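TRNA (adenine-N(1)-)-methyltransferase (Thermus thermophilus, PDB 2PWY) catalyses the S-adenosyl-L-methionine-dependent methylation of adenosine 58 in tRNA to N(1)-methyladenosine and is required for cell growth at extreme temperatures. Local coordinates at residues Y127-H132 and L154-E159; G97-E102 and A165-V170; K183-L188 and H214-E219; F193-L198 and L249-R254. One frame throughout, in Å; residues are numbered along the deposited sequence.

Contact 1. Residues Y127-H132 and L154-E159. With SAH (S-adenosyl-L-homocysteine), chain E.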
# COMPACT_ATOMS: atom_id res chain seq x y z
N TYR A 127 -24.88 10.38 -19.63
CA TYR A 127 -24.66 11.54 -20.52
C TYR A 127 -23.25 11.56 -21.06
O TYR A 127 -22.30 11.31 -20.32
CB TYR A 127 -24.92 12.87 -19.78
CG TYR A 127 -26.39 13.09 -19.58
CD1 TYR A 127 -27.09 13.97 -20.40
CD2 TYR A 127 -27.10 12.37 -18.62
CE1 TYR A 127 -28.47 14.15 -20.24
CE2 TYR A 127 -28.46 12.54 -18.46
CZ TYR A 127 -29.14 13.42 -19.28
OH TYR A 127 -30.50 13.58 -19.12
N GLU A 128 -23.11 11.87 -22.34
CA GLU A 128 -21.80 11.99 -22.96
C GLU A 128 -21.80 13.13 -23.98
O GLU A 128 -22.63 13.14 -24.88
CB GLU A 128 -21.41 10.66 -23.64
CG GLU A 128 -20.16 10.71 -24.51
CD GLU A 128 -18.93 11.22 -23.79
OE1 GLU A 128 -18.50 10.58 -22.79
OE2 GLU A 128 -18.38 12.24 -24.24
N ALA A 129 -20.87 14.08 -23.82
CA ALA A 129 -20.79 15.29 -24.66
C ALA A 129 -20.24 15.04 -26.05
O ALA A 129 -20.58 15.76 -27.00
CB ALA A 129 -19.96 16.36 -23.96
N ARG A 130 -19.38 14.03 -26.18
CA ARG A 130 -18.66 13.80 -27.44
C ARG A 130 -19.27 12.65 -28.25
O ARG A 130 -19.28 11.51 -27.78
CB ARG A 130 -17.18 13.56 -27.16
CG ARG A 130 -16.47 14.75 -26.53
CD ARG A 130 -15.01 14.46 -26.22
NE ARG A 130 -14.22 14.28 -27.44
CZ ARG A 130 -12.89 14.21 -27.47
NH1 ARG A 130 -12.18 14.31 -26.35
NH2 ARG A 130 -12.27 14.04 -28.63
N PRO A 131 -19.78 12.95 -29.47
CA PRO A 131 -20.51 11.95 -30.26
C PRO A 131 -19.72 10.68 -30.59
O PRO A 131 -20.27 9.58 -30.55
CB PRO A 131 -20.87 12.70 -31.55
CG PRO A 131 -20.78 14.14 -31.19
CD PRO A 131 -19.69 14.24 -30.18
N HIS A 132 -18.44 10.82 -30.92
CA HIS A 132 -17.66 9.64 -31.27
C HIS A 132 -17.45 8.76 -30.04
O HIS A 132 -17.52 7.53 -30.12
CB HIS A 132 -16.32 9.99 -31.94
CG HIS A 132 -15.41 8.81 -32.07
ND1 HIS A 132 -15.67 7.76 -32.92
CD2 HIS A 132 -14.26 8.50 -31.42
CE1 HIS A 132 -14.71 6.85 -32.81
NE2 HIS A 132 -13.84 7.28 -31.91
N LEU A 154 -26.79 12.26 -25.69
CA LEU A 154 -25.71 13.05 -26.28
C LEU A 154 -25.85 14.48 -25.81
O LEU A 154 -26.85 15.15 -26.11
CB LEU A 154 -25.76 13.00 -27.81
CG LEU A 154 -24.74 13.87 -28.53
CD1 LEU A 154 -23.32 13.37 -28.30
CD2 LEU A 154 -25.07 13.90 -30.02
N GLY A 155 -24.86 14.95 -25.07
CA GLY A 155 -24.90 16.31 -24.54
C GLY A 155 -24.18 16.46 -23.22
O GLY A 155 -23.77 15.47 -22.60
N LYS A 156 -24.02 17.71 -22.79
CA LYS A 156 -23.40 18.00 -21.50
C LYS A 156 -24.40 17.78 -20.38
O LYS A 156 -25.57 18.15 -20.49
CB LYS A 156 -22.89 19.45 -21.48
CG LYS A 156 -21.73 19.70 -22.43
CD LYS A 156 -21.56 21.20 -22.70
CE LYS A 156 -20.42 21.47 -23.69
NZ LYS A 156 -20.56 20.71 -24.99
N LEU A 157 -23.94 17.15 -19.31
CA LEU A 157 -24.78 16.93 -18.15
C LEU A 157 -25.33 18.27 -17.61
O LEU A 157 -26.48 18.32 -17.20
CB LEU A 157 -24.05 16.15 -17.06
CG LEU A 157 -24.84 15.81 -15.78
CD1 LEU A 157 -26.14 15.05 -16.12
CD2 LEU A 157 -24.00 15.04 -14.75
N GLU A 158 -24.52 19.33 -17.67
CA GLU A 158 -24.92 20.69 -17.22
C GLU A 158 -26.24 21.15 -17.83
O GLU A 158 -26.92 22.01 -17.26
CB GLU A 158 -23.90 21.76 -17.65
CG GLU A 158 -22.57 21.70 -17.05
CD GLU A 158 -21.60 20.88 -17.86
OE1 GLU A 158 -21.94 19.74 -18.23
OE2 GLU A 158 -20.49 21.39 -18.11
N GLU A 159 -26.57 20.61 -19.00
CA GLU A 159 -27.69 21.10 -19.80
C GLU A 159 -28.86 20.13 -19.80
O GLU A 159 -29.88 20.35 -20.48
CB GLU A 159 -27.21 21.42 -21.22
CG GLU A 159 -26.18 22.56 -21.21
CD GLU A 159 -25.52 22.83 -22.54
OE1 GLU A 159 -25.84 22.16 -23.55
OE2 GLU A 159 -24.66 23.74 -22.58
N SAH E . -16.19 6.08 -16.98
CA SAH E . -16.03 6.02 -18.47
CB SAH E . -14.89 6.93 -18.92
CG SAH E . -15.26 8.41 -18.86
SD SAH E . -13.97 9.40 -19.66
C SAH E . -15.79 4.58 -18.87
O SAH E . -15.65 3.71 -18.00
OXT SAH E . -15.76 4.26 -20.07
C5' SAH E . -14.78 11.00 -19.42
C4' SAH E . -15.86 11.27 -20.48
O4' SAH E . -16.70 12.31 -20.02
C3' SAH E . -15.33 11.73 -21.84
O3' SAH E . -15.90 10.88 -22.84
C2' SAH E . -15.82 13.17 -21.98
O2' SAH E . -16.20 13.52 -23.29
C1' SAH E . -17.04 13.17 -21.10
N9 SAH E . -17.43 14.43 -20.45
C8 SAH E . -16.61 15.29 -19.77
N7 SAH E . -17.39 16.27 -19.26
C5 SAH E . -18.69 16.02 -19.55
C6 SAH E . -19.88 16.69 -19.26
N6 SAH E . -19.88 17.83 -18.54
N1 SAH E . -21.07 16.15 -19.73
C2 SAH E . -21.08 14.99 -20.47
N3 SAH E . -19.89 14.34 -20.75
C4 SAH E . -18.72 14.85 -20.30
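Y127 lies near the C-terminal end of strand 123-128, its CB pointing at the facing loop; L157 CD1 sits 4.1 Å from the Y127 ring centroid, a CH-pi contact over the pi face, to which an aliphatic methyl is well suited. E128 follows, CG anti to its backbone N (chi1 171°) and the chain then bent at chi2, so that its carboxylate grips the ribose of S-adenosylhomocysteine: OE1 accepts from O3' (2.6 Å) and OE2 from O2' (2.7 Å). An acidic residue at this strand end, bonding both ribose hydroxyls, is characteristic of class I methyltransferases. OE1 also accepts a hydrogen bond from G106 N. G155 N donates to E128 O at 2.9 Å; a CB on G155 would jam against the preceding carbonyl, so glycine suits the place. A129, small, lets the adenine lie beside its CB, while L157 N donates a hydrogen bond to adenine N1 (3.1 Å) and E158 OE1 accepts from N6 (2.8 Å). R130 N, at the N-cap position, donates to the anti lone pair of E128 OE2 and helps fix the carboxylate. P131 packs its CG on L154 CD1. Strand 150-154 pairs with 123-128 at the sheet margin, helix 131-144 meets E128 and L154 through L134, and strand 99-103 flanks Y127 and L157 through L101.

Contact 2. Residues G97-E102 and A165-V170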
# COMPACT_ATOMS: atom_id res chain seq x y z
N GLY A 97 -33.24 -1.90 -9.03
CA GLY A 97 -34.41 -1.03 -9.15
C GLY A 97 -34.07 0.44 -9.03
O GLY A 97 -34.92 1.30 -9.31
N MET A 98 -32.84 0.74 -8.61
CA MET A 98 -32.43 2.13 -8.42
C MET A 98 -32.19 2.85 -9.75
O MET A 98 -31.99 2.21 -10.78
CB MET A 98 -31.20 2.22 -7.53
CG MET A 98 -31.53 2.05 -6.05
SD MET A 98 -30.08 2.25 -5.01
CE MET A 98 -30.72 1.81 -3.39
N ARG A 99 -32.16 4.18 -9.68
CA ARG A 99 -31.94 5.03 -10.84
C ARG A 99 -30.66 5.82 -10.59
O ARG A 99 -30.58 6.56 -9.60
CB ARG A 99 -33.13 5.96 -11.04
CG ARG A 99 -34.45 5.22 -11.18
CD ARG A 99 -35.65 6.15 -11.24
NE ARG A 99 -35.93 6.62 -12.61
CZ ARG A 99 -35.70 7.85 -13.04
NH1 ARG A 99 -35.17 8.74 -12.21
NH2 ARG A 99 -35.99 8.20 -14.29
N VAL A 100 -29.67 5.64 -11.45
CA VAL A 100 -28.37 6.27 -11.27
C VAL A 100 -28.03 7.18 -12.45
O VAL A 100 -28.20 6.80 -13.60
CB VAL A 100 -27.26 5.22 -10.99
CG1 VAL A 100 -27.11 4.21 -12.16
CG2 VAL A 100 -25.92 5.90 -10.68
N LEU A 101 -27.54 8.37 -12.12
CA LEU A 101 -27.12 9.35 -13.13
C LEU A 101 -25.62 9.19 -13.35
O LEU A 101 -24.86 9.09 -12.39
CB LEU A 101 -27.43 10.76 -12.62
CG LEU A 101 -27.19 11.93 -13.58
CD1 LEU A 101 -28.14 11.88 -14.78
CD2 LEU A 101 -27.35 13.26 -12.78
N GLU A 102 -25.21 9.20 -14.62
CA GLU A 102 -23.80 9.05 -14.96
C GLU A 102 -23.33 10.07 -15.98
O GLU A 102 -24.02 10.33 -16.96
CB GLU A 102 -23.51 7.65 -15.54
CG GLU A 102 -22.04 7.47 -15.94
CD GLU A 102 -21.74 6.20 -16.76
OE1 GLU A 102 -22.58 5.76 -17.57
OE2 GLU A 102 -20.63 5.65 -16.57
N ALA A 165 -34.54 15.23 -7.31
CA ALA A 165 -34.58 14.18 -6.29
C ALA A 165 -35.16 12.87 -6.84
O ALA A 165 -35.89 12.15 -6.14
CB ALA A 165 -35.37 14.65 -5.05
N ALA A 166 -34.83 12.56 -8.10
CA ALA A 166 -35.32 11.34 -8.76
C ALA A 166 -34.27 10.24 -8.84
O ALA A 166 -34.60 9.10 -9.17
CB ALA A 166 -35.88 11.66 -10.16
N TYR A 167 -33.03 10.58 -8.52
CA TYR A 167 -31.91 9.64 -8.67
C TYR A 167 -31.35 9.18 -7.34
O TYR A 167 -31.23 9.97 -6.39
CB TYR A 167 -30.82 10.27 -9.54
CG TYR A 167 -31.32 10.55 -10.94
CD1 TYR A 167 -31.13 9.62 -11.96
CD2 TYR A 167 -32.05 11.72 -11.23
CE1 TYR A 167 -31.62 9.85 -13.26
CE2 TYR A 167 -32.54 11.97 -12.51
CZ TYR A 167 -32.31 11.03 -13.52
OH TYR A 167 -32.79 11.28 -14.78
N ASP A 168 -31.01 7.89 -7.31
CA ASP A 168 -30.54 7.23 -6.11
C ASP A 168 -29.03 7.36 -5.91
O ASP A 168 -28.51 7.06 -4.83
CB ASP A 168 -30.97 5.76 -6.12
CG ASP A 168 -32.48 5.61 -6.17
OD1 ASP A 168 -33.15 5.98 -5.18
OD2 ASP A 168 -32.99 5.16 -7.22
N GLY A 169 -28.35 7.86 -6.93
CA GLY A 169 -26.89 8.01 -6.90
C GLY A 169 -26.47 8.77 -8.12
O GLY A 169 -27.22 8.83 -9.12
N VAL A 170 -25.30 9.39 -8.04
CA VAL A 170 -24.70 10.09 -9.18
C VAL A 170 -23.25 9.63 -9.30
O VAL A 170 -22.48 9.80 -8.37
CB VAL A 170 -24.73 11.62 -9.01
CG1 VAL A 170 -23.98 12.31 -10.16
CG2 VAL A 170 -26.19 12.14 -8.94
O HOH W 1 -36.15 10.91 -13.84
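Two parallel neighbours at the centre of the Rossmann-like methyltransferase sheet, strands 99-103 and 167-173, meet here near their N-terminal ends. L101 N donates to G169 O (3.1 Å), and L101 pairs with V170, their side chains lying alongside each other and pointing the same way. V100 CG2 lies against G169 O.

R99 shows the reach of a long side chain. Its CB lies near D168 OD2 and A166 O; CG stands anti to the carbonyl carbon (chi1 -56°), and CD passes A166 O. The bend at chi3 (87°) then swings the guanidinium over one face of the Y167 ring, a cation-pi contact with R99 CZ 4.9 Å from the centroid. At the tip NH1 donates to A166 O at 3.1 Å, the oxygen lying near the guanidinium plane, while NH2 gives a hydrogen bond to a water. L101 approaches the opposite face of the ring, and Y167 OH is hydrogen-bonded to E125 OE1, so the tyrosine is fixed at both face and tip.

The side chain of D168 lies with its CB and CG against M98, and its OD1 forms a salt bridge with K189. Its backbone N donates to R99 O almost along the C=O axis. The other carboxylate oxygen stands in for a backbone acceptor: D168 OD2 takes R99 N on its anti lone pair at 2.8 Å.

Contact 3. Residues K183-L188 and H214-E219. With SO4 (sulfate ion), chain C.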
# COMPACT_ATOMS: atom_id res chain seq x y z
N LYS A 183 -26.39 20.58 -11.25
CA LYS A 183 -27.31 19.59 -11.82
C LYS A 183 -27.38 18.33 -10.96
O LYS A 183 -28.48 17.80 -10.71
CB LYS A 183 -26.89 19.26 -13.26
CG LYS A 183 -27.93 18.50 -14.06
CD LYS A 183 -29.19 19.33 -14.34
CE LYS A 183 -28.89 20.53 -15.21
NZ LYS A 183 -30.11 21.19 -15.72
N ALA A 184 -26.22 17.84 -10.51
CA ALA A 184 -26.18 16.65 -9.63
C ALA A 184 -26.92 16.87 -8.31
O ALA A 184 -27.63 15.98 -7.86
CB ALA A 184 -24.73 16.22 -9.36
N ALA A 185 -26.76 18.04 -7.69
CA ALA A 185 -27.48 18.35 -6.45
C ALA A 185 -28.99 18.36 -6.68
O ALA A 185 -29.75 17.89 -5.84
CB ALA A 185 -27.01 19.66 -5.87
N LEU A 186 -29.42 18.87 -7.82
CA LEU A 186 -30.84 18.86 -8.16
C LEU A 186 -31.36 17.43 -8.31
O LEU A 186 -32.39 17.08 -7.74
CB LEU A 186 -31.09 19.65 -9.45
CG LEU A 186 -32.54 19.74 -9.92
CD1 LEU A 186 -33.33 20.65 -9.02
CD2 LEU A 186 -32.55 20.26 -11.34
N ALA A 187 -30.62 16.61 -9.06
CA ALA A 187 -31.02 15.25 -9.39
C ALA A 187 -31.06 14.29 -8.20
O ALA A 187 -31.95 13.46 -8.10
CB ALA A 187 -30.09 14.68 -10.50
N LEU A 188 -30.09 14.42 -7.31
CA LEU A 188 -29.84 13.41 -6.29
C LEU A 188 -30.78 13.50 -5.07
O LEU A 188 -30.94 14.57 -4.47
CB LEU A 188 -28.38 13.52 -5.84
CG LEU A 188 -27.85 12.49 -4.84
CD1 LEU A 188 -28.04 11.05 -5.37
CD2 LEU A 188 -26.38 12.78 -4.56
N HIS A 214 -22.39 23.98 -2.66
CA HIS A 214 -23.57 23.19 -3.00
C HIS A 214 -24.07 22.40 -1.80
O HIS A 214 -23.32 22.24 -0.83
CB HIS A 214 -23.22 22.25 -4.17
CG HIS A 214 -22.78 22.97 -5.40
ND1 HIS A 214 -23.67 23.50 -6.31
CD2 HIS A 214 -21.54 23.29 -5.85
CE1 HIS A 214 -23.00 24.10 -7.28
NE2 HIS A 214 -21.71 23.98 -7.03
N PRO A 215 -25.33 21.91 -1.83
CA PRO A 215 -25.82 21.11 -0.71
C PRO A 215 -25.27 19.67 -0.66
O PRO A 215 -26.04 18.70 -0.76
CB PRO A 215 -27.35 21.14 -0.90
CG PRO A 215 -27.53 21.28 -2.37
CD PRO A 215 -26.38 22.14 -2.84
N PHE A 216 -23.96 19.56 -0.47
CA PHE A 216 -23.25 18.29 -0.36
C PHE A 216 -22.34 18.33 0.85
O PHE A 216 -21.76 19.38 1.15
CB PHE A 216 -22.36 18.07 -1.59
CG PHE A 216 -23.09 17.59 -2.81
CD1 PHE A 216 -23.67 16.32 -2.84
CD2 PHE A 216 -23.14 18.37 -3.96
CE1 PHE A 216 -24.34 15.86 -3.99
CE2 PHE A 216 -23.80 17.93 -5.11
CZ PHE A 216 -24.40 16.67 -5.12
N ARG A 217 -22.20 17.19 1.52
CA ARG A 217 -21.26 17.01 2.62
C ARG A 217 -20.19 16.01 2.19
O ARG A 217 -20.52 14.93 1.70
CB ARG A 217 -21.99 16.50 3.86
CG ARG A 217 -21.15 16.40 5.14
CD ARG A 217 -21.96 16.77 6.40
NE ARG A 217 -23.39 16.57 6.19
CZ ARG A 217 -24.33 17.53 6.25
NH1 ARG A 217 -24.01 18.79 6.55
NH2 ARG A 217 -25.59 17.20 6.02
N LEU A 218 -18.92 16.37 2.35
CA LEU A 218 -17.83 15.45 2.02
C LEU A 218 -17.86 14.24 2.95
O LEU A 218 -17.89 14.39 4.18
CB LEU A 218 -16.47 16.15 2.11
CG LEU A 218 -15.26 15.27 1.77
CD1 LEU A 218 -15.30 14.77 0.33
CD2 LEU A 218 -13.93 16.03 2.02
N GLU A 219 -17.83 13.05 2.37
CA GLU A 219 -17.92 11.83 3.17
C GLU A 219 -16.66 10.97 3.08
O GLU A 219 -16.20 10.42 4.09
CB GLU A 219 -19.14 11.01 2.75
CG GLU A 219 -20.49 11.70 3.02
CD GLU A 219 -20.80 11.90 4.51
OE1 GLU A 219 -20.04 11.41 5.37
OE2 GLU A 219 -21.82 12.57 4.81
S SO4 C . -18.55 19.72 4.41
O1 SO4 C . -17.57 20.80 4.44
O2 SO4 C . -18.03 18.63 3.60
O3 SO4 C . -18.80 19.23 5.75
O4 SO4 C . -19.80 20.18 3.85
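The ring of F216 carries most of the contact, thrust edge-on at the end of helix 181-187. With CG anti to the carbonyl carbon (chi1 -79°), the ring leaves its strand and reaches the helix with CE1, CE2 and CZ leading. L188 CD2 lies in the ring plane at the edge, 3.7 Å from F216 CE1, the two side chains crossing obliquely. On the other side of the tip A185 CB comes obliquely to F216 CE2, also at 3.7 Å, and CZ faces the backbone between A184 and A185. The alanines suit this place because their short side chains let a large ring come close to the helix backbone. A185 CB has a second neighbour in P215 CG (3.9 Å), so that it touches both the proline ring and the phenylalanine. P215 is the centre of an inverse gamma turn, which leads the chain into strand 216-232. An alanine in place of F216 removes the ring atoms that touch A185 and L188, and would probably leave the helix end less firmly packed on the sheet. Beyond the ring the strand runs on to L218, whose N donates to a sulfate oxygen, O2, at 2.7 Å; the ion probably comes from the crystallisation liquor. L194 and L252 also touch F216. Apolar side chains alone join the two segments, in the helix-on-sheet packing of an alpha/beta Rossmann-like domain.

Contact 4. Residues F193-L198 and L249-R254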
# COMPACT_ATOMS: atom_id res chain seq x y z
N PHE A 193 -25.80 9.54 -2.48
CA PHE A 193 -24.39 9.86 -2.74
C PHE A 193 -24.07 10.24 -4.16
O PHE A 193 -24.69 9.73 -5.10
CB PHE A 193 -23.48 8.69 -2.33
CG PHE A 193 -23.57 8.36 -0.88
CD1 PHE A 193 -22.74 9.00 0.04
CD2 PHE A 193 -24.51 7.44 -0.42
CE1 PHE A 193 -22.83 8.70 1.40
CE2 PHE A 193 -24.61 7.14 0.92
CZ PHE A 193 -23.77 7.78 1.83
N LEU A 194 -23.11 11.15 -4.29
CA LEU A 194 -22.39 11.39 -5.54
C LEU A 194 -20.99 10.84 -5.33
O LEU A 194 -20.38 11.07 -4.28
CB LEU A 194 -22.32 12.89 -5.87
CG LEU A 194 -21.53 13.35 -7.11
CD1 LEU A 194 -22.09 14.68 -7.63
CD2 LEU A 194 -19.99 13.50 -6.86
N VAL A 195 -20.47 10.10 -6.31
CA VAL A 195 -19.10 9.59 -6.23
C VAL A 195 -18.38 9.94 -7.52
O VAL A 195 -18.85 9.59 -8.62
CB VAL A 195 -19.02 8.06 -5.98
CG1 VAL A 195 -17.54 7.64 -5.90
CG2 VAL A 195 -19.76 7.68 -4.69
N ALA A 196 -17.26 10.66 -7.39
CA ALA A 196 -16.45 11.09 -8.52
C ALA A 196 -15.10 10.40 -8.55
O ALA A 196 -14.47 10.19 -7.51
CB ALA A 196 -16.24 12.60 -8.50
N TYR A 197 -14.66 10.08 -9.76
CA TYR A 197 -13.38 9.42 -10.04
C TYR A 197 -12.43 10.48 -10.61
O TYR A 197 -12.74 11.13 -11.61
CB TYR A 197 -13.68 8.32 -11.05
CG TYR A 197 -12.56 7.48 -11.63
CD1 TYR A 197 -12.17 6.28 -11.01
CD2 TYR A 197 -11.98 7.81 -12.85
CE1 TYR A 197 -11.19 5.46 -11.59
CE2 TYR A 197 -10.99 6.99 -13.43
CZ TYR A 197 -10.61 5.83 -12.80
OH TYR A 197 -9.65 5.02 -13.37
N LEU A 198 -11.29 10.69 -9.95
CA LEU A 198 -10.37 11.76 -10.33
C LEU A 198 -8.91 11.33 -10.19
O LEU A 198 -8.49 10.91 -9.11
CB LEU A 198 -10.60 12.98 -9.45
CG LEU A 198 -11.87 13.78 -9.68
CD1 LEU A 198 -12.08 14.79 -8.53
CD2 LEU A 198 -11.85 14.48 -11.06
N LEU A 249 -11.25 8.29 -5.43
CA LEU A 249 -12.71 8.33 -5.40
C LEU A 249 -13.14 9.32 -4.33
O LEU A 249 -12.65 9.28 -3.19
CB LEU A 249 -13.30 6.95 -5.09
CG LEU A 249 -12.91 5.78 -6.01
CD1 LEU A 249 -13.68 4.54 -5.64
CD2 LEU A 249 -13.16 6.15 -7.45
N VAL A 250 -14.05 10.22 -4.70
CA VAL A 250 -14.55 11.25 -3.80
C VAL A 250 -16.07 11.05 -3.64
O VAL A 250 -16.80 11.12 -4.64
CB VAL A 250 -14.27 12.67 -4.35
CG1 VAL A 250 -14.83 13.72 -3.39
CG2 VAL A 250 -12.76 12.90 -4.58
N ALA A 251 -16.52 10.80 -2.41
CA ALA A 251 -17.93 10.57 -2.13
C ALA A 251 -18.51 11.77 -1.38
O ALA A 251 -17.95 12.20 -0.36
CB ALA A 251 -18.14 9.29 -1.29
N LEU A 252 -19.61 12.29 -1.89
CA LEU A 252 -20.34 13.38 -1.25
C LEU A 252 -21.73 12.88 -0.90
O LEU A 252 -22.32 12.13 -1.68
CB LEU A 252 -20.48 14.57 -2.22
CG LEU A 252 -19.21 15.08 -2.91
CD1 LEU A 252 -19.58 16.15 -3.95
CD2 LEU A 252 -18.26 15.64 -1.89
N ARG A 253 -22.26 13.31 0.25
CA ARG A 253 -23.65 12.99 0.59
C ARG A 253 -24.52 14.21 0.41
O ARG A 253 -24.17 15.30 0.90
CB ARG A 253 -23.76 12.47 2.03
CG ARG A 253 -25.11 11.85 2.37
CD ARG A 253 -25.27 11.66 3.87
NE ARG A 253 -24.46 10.58 4.46
CZ ARG A 253 -24.87 9.33 4.64
NH1 ARG A 253 -26.06 8.93 4.23
NH2 ARG A 253 -24.05 8.46 5.22
N ARG A 254 -25.64 14.04 -0.28
CA ARG A 254 -26.63 15.10 -0.53
C ARG A 254 -27.28 15.52 0.79
O ARG A 254 -27.72 14.68 1.57
CB ARG A 254 -27.71 14.58 -1.49
CG ARG A 254 -28.85 15.58 -1.87
CD ARG A 254 -28.28 16.82 -2.54
NE ARG A 254 -29.28 17.74 -3.11
CZ ARG A 254 -30.04 18.60 -2.43
NH1 ARG A 254 -30.03 18.64 -1.10
NH2 ARG A 254 -30.86 19.43 -3.08
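Backbone hydrogen bonds come first: strands 193-198 and 249-254 run antiparallel, their axes 4.6 Å apart. L194 with L252 and A196 with V250 are hydrogen-bonded pairs, each joined by two bonds. L252 N reaches L194 O at 2.8 Å, nearly along the C=O axis, and A196 N reaches V250 O at 2.8 Å in the carbonyl plane. In the non-hydrogen-bonded pairs CA-H groups approach the same carbonyls, as V195 CA does V250 O.

Apolar contacts follow the alternation of faces. L194 and L252 lie side by side on one, L194 CD2 to L252 CD1 at 4.0 Å; on the other V195 CG2 meets A251 CB, and L249 CD2 comes to the edge of the Y197 ring at CD1 (3.7 Å). Apolar residues suit these buried faces.

The third kind joins F193 and R253, which run alongside each other. F193 CZ stands over the centre of the guanidinium, 3.4 Å from R253 CZ, with the two planes 58° apart, so that the CZ corner of the ring rests on one face of the cation. The guanidinium also reaches across to another chain, where R253 NH2 makes a salt bridge with E68 of the second subunit. An alanine in place of R253 removes the guanidinium that meets F193 CZ and E68 of the second subunit, and would probably weaken the contact between the subunits.

Strand 167-173 borders 192-198 on the parallel side and strand 216-232 borders 248-254; helix 201-211 packs on A196 and V250, and helix 82-91 on L249.

Following the chain, strand 99-103 opens contact 2, and strand 123-128 then opens contact 1, which closes first, at 154-159; contact 2 closes round it at 165-170. Y127 N probably bonds to E102 O, so the two share neighbouring strands. Helix 181-187 then opens contact 3 and strand 192-198 opens contact 4; contact 3 closes at 214-219 before contact 4 closes at 249-254, so these two cross. V170 joins contact 2 to contact 4 through its probable bonds with F193 and V195, and A185 O joins contact 3 to R254. Together they tie the cofactor-binding strands to the antiparallel strands of one sheet.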